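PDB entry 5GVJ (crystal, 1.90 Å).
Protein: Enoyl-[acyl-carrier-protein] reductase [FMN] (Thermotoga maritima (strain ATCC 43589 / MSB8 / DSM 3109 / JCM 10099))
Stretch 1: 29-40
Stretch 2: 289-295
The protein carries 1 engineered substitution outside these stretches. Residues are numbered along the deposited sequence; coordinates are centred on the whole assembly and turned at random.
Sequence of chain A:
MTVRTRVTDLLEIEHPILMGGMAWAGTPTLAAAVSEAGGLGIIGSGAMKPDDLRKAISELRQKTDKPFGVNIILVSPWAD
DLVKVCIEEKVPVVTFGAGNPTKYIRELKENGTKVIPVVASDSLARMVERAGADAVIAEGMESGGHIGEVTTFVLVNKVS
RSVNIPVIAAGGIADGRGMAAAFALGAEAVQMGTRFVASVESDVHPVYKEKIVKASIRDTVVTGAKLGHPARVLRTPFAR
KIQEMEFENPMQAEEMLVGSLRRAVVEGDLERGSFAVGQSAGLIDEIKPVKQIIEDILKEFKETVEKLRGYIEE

Stretch 1 (29-40) TLAAAVSEAGGL
Stretch 2 289-295: PVKQIIE

The apolar centre of this contact is built around Val290, whose CA-to-CB bond points toward the first stretch and whose chi1 is t (160°). Val290 CG1 lies 3.9 Å from Ala37 CB, 4.2 Å from Val34 CG2 and 3.7 Å from the carbonyl Ala33 O, while Val290 CG2 meets Ala33 CB at 4.4 Å and Leu30 CD1 at 4.1 Å. Val290 thus rests against Leu30, Ala33 and Val34 of the helix and against Ala37, just past its end. Leu30 (chi1 t, chi2 p) starts sideways, but its end comes nearer; Val34 is t.

One turn after Val290, Ile294 (chi1 m, chi2 t) also points toward the first stretch, and Ile294 CD1 packs 3.5 Å from Ala37 CB. The small Ala37 side chain therefore touches both aliphatic residues. Ile294 CD1 also stands 4.5 Å from Gly39 N.

These contacts join helix 29-36, which begins earlier in the chain, to helix 290-295, which continues beyond the stretch and has Pro289 (phi/psi -59/146) at its N-cap position. Their N-to-C directions differ by 44° (signed crossing angle -44°), and the axes approach to 9.8 Å. The register pairs Val34 CA with Val290 CA at 6.4 Å and Ala37 CA with Lys291 CA at 5.9 Å.

The first helix closes in a Schellman motif, with Gly39 N bonded to Val34 O (3.1 Å) and Gly38 N to Ser35 O (3.0 Å). Gly38 adopts phi/psi 102/-3, where a CB would jam against the preceding carbonyl oxygen. Gly39 follows at -94/-161.

At the polar edge, exposed Lys291 leaves its backbone sideways, but its chain (chi1 -146°, chi2 p, chi3 t, chi4 p) brings Lys291 NZ within 3.3 Å of Ala37 O, forming the single hydrogen bond between the stretches.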

# COMPACT_ATOMS: atom_id res chain seq x y z
N THR A 29 -17.07 12.71 -21.42
CA THR A 29 -16.14 12.41 -22.50
C THR A 29 -15.12 11.36 -22.08
O THR A 29 -14.81 10.44 -22.85
CB THR A 29 -15.43 13.67 -22.98
OG1 THR A 29 -16.38 14.61 -23.50
CG2 THR A 29 -14.53 13.31 -24.11
N LEU A 30 -14.55 11.50 -20.88
CA LEU A 30 -13.60 10.49 -20.41
C LEU A 30 -14.32 9.20 -20.05
O LEU A 30 -13.84 8.10 -20.37
CB LEU A 30 -12.82 11.02 -19.20
CG LEU A 30 -11.80 10.08 -18.53
CD1 LEU A 30 -10.87 9.39 -19.54
CD2 LEU A 30 -10.98 10.87 -17.53
N ALA A 31 -15.48 9.31 -19.40
CA ALA A 31 -16.24 8.11 -19.03
C ALA A 31 -16.67 7.32 -20.25
O ALA A 31 -16.58 6.09 -20.28
CB ALA A 31 -17.44 8.51 -18.18
N ALA A 32 -17.14 8.01 -21.29
CA ALA A 32 -17.57 7.30 -22.50
C ALA A 32 -16.40 6.56 -23.13
O ALA A 32 -16.56 5.45 -23.65
CB ALA A 32 -18.20 8.28 -23.49
N ALA A 33 -15.20 7.15 -23.08
CA ALA A 33 -14.03 6.51 -23.67
C ALA A 33 -13.64 5.25 -22.90
O ALA A 33 -13.33 4.22 -23.51
CB ALA A 33 -12.86 7.51 -23.69
N VAL A 34 -13.66 5.31 -21.57
CA VAL A 34 -13.32 4.14 -20.77
C VAL A 34 -14.36 3.03 -20.97
O VAL A 34 -14.01 1.86 -21.15
CB VAL A 34 -13.18 4.53 -19.28
CG1 VAL A 34 -12.90 3.29 -18.43
CG2 VAL A 34 -12.03 5.52 -19.10
N SER A 35 -15.65 3.37 -20.96
CA SER A 35 -16.69 2.36 -21.14
C SER A 35 -16.64 1.74 -22.53
O SER A 35 -16.76 0.52 -22.67
CB SER A 35 -18.07 2.97 -20.88
OG SER A 35 -18.32 3.10 -19.48
N GLU A 36 -16.47 2.55 -23.57
CA GLU A 36 -16.41 1.97 -24.92
C GLU A 36 -15.19 1.07 -25.08
O GLU A 36 -15.26 0.05 -25.77
CB GLU A 36 -16.41 3.09 -25.97
CG GLU A 36 -16.45 2.59 -27.43
CD GLU A 36 -17.65 1.70 -27.72
OE1 GLU A 36 -18.72 1.90 -27.09
OE2 GLU A 36 -17.52 0.78 -28.57
N ALA A 37 -14.09 1.40 -24.39
CA ALA A 37 -12.89 0.55 -24.38
C ALA A 37 -13.05 -0.72 -23.54
O ALA A 37 -12.09 -1.48 -23.45
CB ALA A 37 -11.70 1.34 -23.86
N GLY A 38 -14.20 -0.94 -22.90
CA GLY A 38 -14.45 -2.19 -22.20
C GLY A 38 -14.31 -2.16 -20.69
O GLY A 38 -14.56 -3.19 -20.04
N GLY A 39 -13.92 -1.03 -20.11
CA GLY A 39 -13.89 -0.85 -18.67
C GLY A 39 -15.17 -0.20 -18.20
O GLY A 39 -16.19 -0.21 -18.89
N LEU A 40 -15.12 0.37 -16.99
CA LEU A 40 -16.28 1.10 -16.48
C LEU A 40 -15.94 2.58 -16.40
O LEU A 40 -15.24 3.00 -15.48
CB LEU A 40 -16.74 0.57 -15.13
CG LEU A 40 -18.11 1.14 -14.74
CD1 LEU A 40 -19.23 0.32 -15.41
CD2 LEU A 40 -18.31 1.20 -13.21
N PRO A 289 -3.36 7.10 -24.75
CA PRO A 289 -4.76 6.83 -25.08
C PRO A 289 -5.36 5.83 -24.11
O PRO A 289 -4.68 4.91 -23.64
CB PRO A 289 -4.69 6.24 -26.50
CG PRO A 289 -3.39 6.74 -27.05
CD PRO A 289 -2.46 6.75 -25.86
N VAL A 290 -6.65 6.01 -23.82
CA VAL A 290 -7.39 5.09 -22.98
C VAL A 290 -7.26 3.66 -23.49
O VAL A 290 -7.03 2.73 -22.71
CB VAL A 290 -8.86 5.54 -22.88
CG1 VAL A 290 -9.78 4.38 -22.44
CG2 VAL A 290 -8.97 6.71 -21.91
N LYS A 291 -7.36 3.47 -24.81
CA LYS A 291 -7.26 2.12 -25.37
C LYS A 291 -5.91 1.49 -25.06
O LYS A 291 -5.84 0.31 -24.68
CB LYS A 291 -7.49 2.16 -26.88
CG LYS A 291 -8.20 0.93 -27.43
CD LYS A 291 -9.73 1.09 -27.31
CE LYS A 291 -10.43 -0.26 -27.21
NZ LYS A 291 -10.04 -1.03 -25.95
N GLN A 292 -4.83 2.26 -25.21
CA GLN A 292 -3.50 1.72 -24.92
C GLN A 292 -3.34 1.42 -23.44
O GLN A 292 -2.75 0.40 -23.07
CB GLN A 292 -2.43 2.72 -25.37
CG GLN A 292 -1.03 2.14 -25.37
CD GLN A 292 -0.90 0.97 -26.35
OE1 GLN A 292 -0.45 -0.12 -25.99
NE2 GLN A 292 -1.33 1.19 -27.59
N ILE A 293 -3.82 2.32 -22.57
CA ILE A 293 -3.76 2.08 -21.13
C ILE A 293 -4.33 0.70 -20.79
O ILE A 293 -3.71 -0.09 -20.08
CB ILE A 293 -4.51 3.18 -20.36
CG1 ILE A 293 -3.78 4.52 -20.50
CG2 ILE A 293 -4.69 2.78 -18.87
CD1 ILE A 293 -4.57 5.72 -19.92
N ILE A 294 -5.52 0.41 -21.30
CA ILE A 294 -6.16 -0.86 -20.97
C ILE A 294 -5.40 -2.03 -21.59
O ILE A 294 -5.26 -3.09 -20.97
CB ILE A 294 -7.64 -0.84 -21.39
CG1 ILE A 294 -8.40 0.21 -20.56
CG2 ILE A 294 -8.29 -2.23 -21.25
CD1 ILE A 294 -9.82 0.47 -21.01
N GLU A 295 -4.89 -1.86 -22.82
CA GLU A 295 -4.09 -2.92 -23.44
C GLU A 295 -2.83 -3.21 -22.63
O GLU A 295 -2.46 -4.38 -22.42
CB GLU A 295 -3.68 -2.52 -24.86
CG GLU A 295 -4.81 -2.57 -25.87
CD GLU A 295 -4.48 -1.80 -27.14
OE1 GLU A 295 -3.27 -1.62 -27.44
OE2 GLU A 295 -5.43 -1.36 -27.82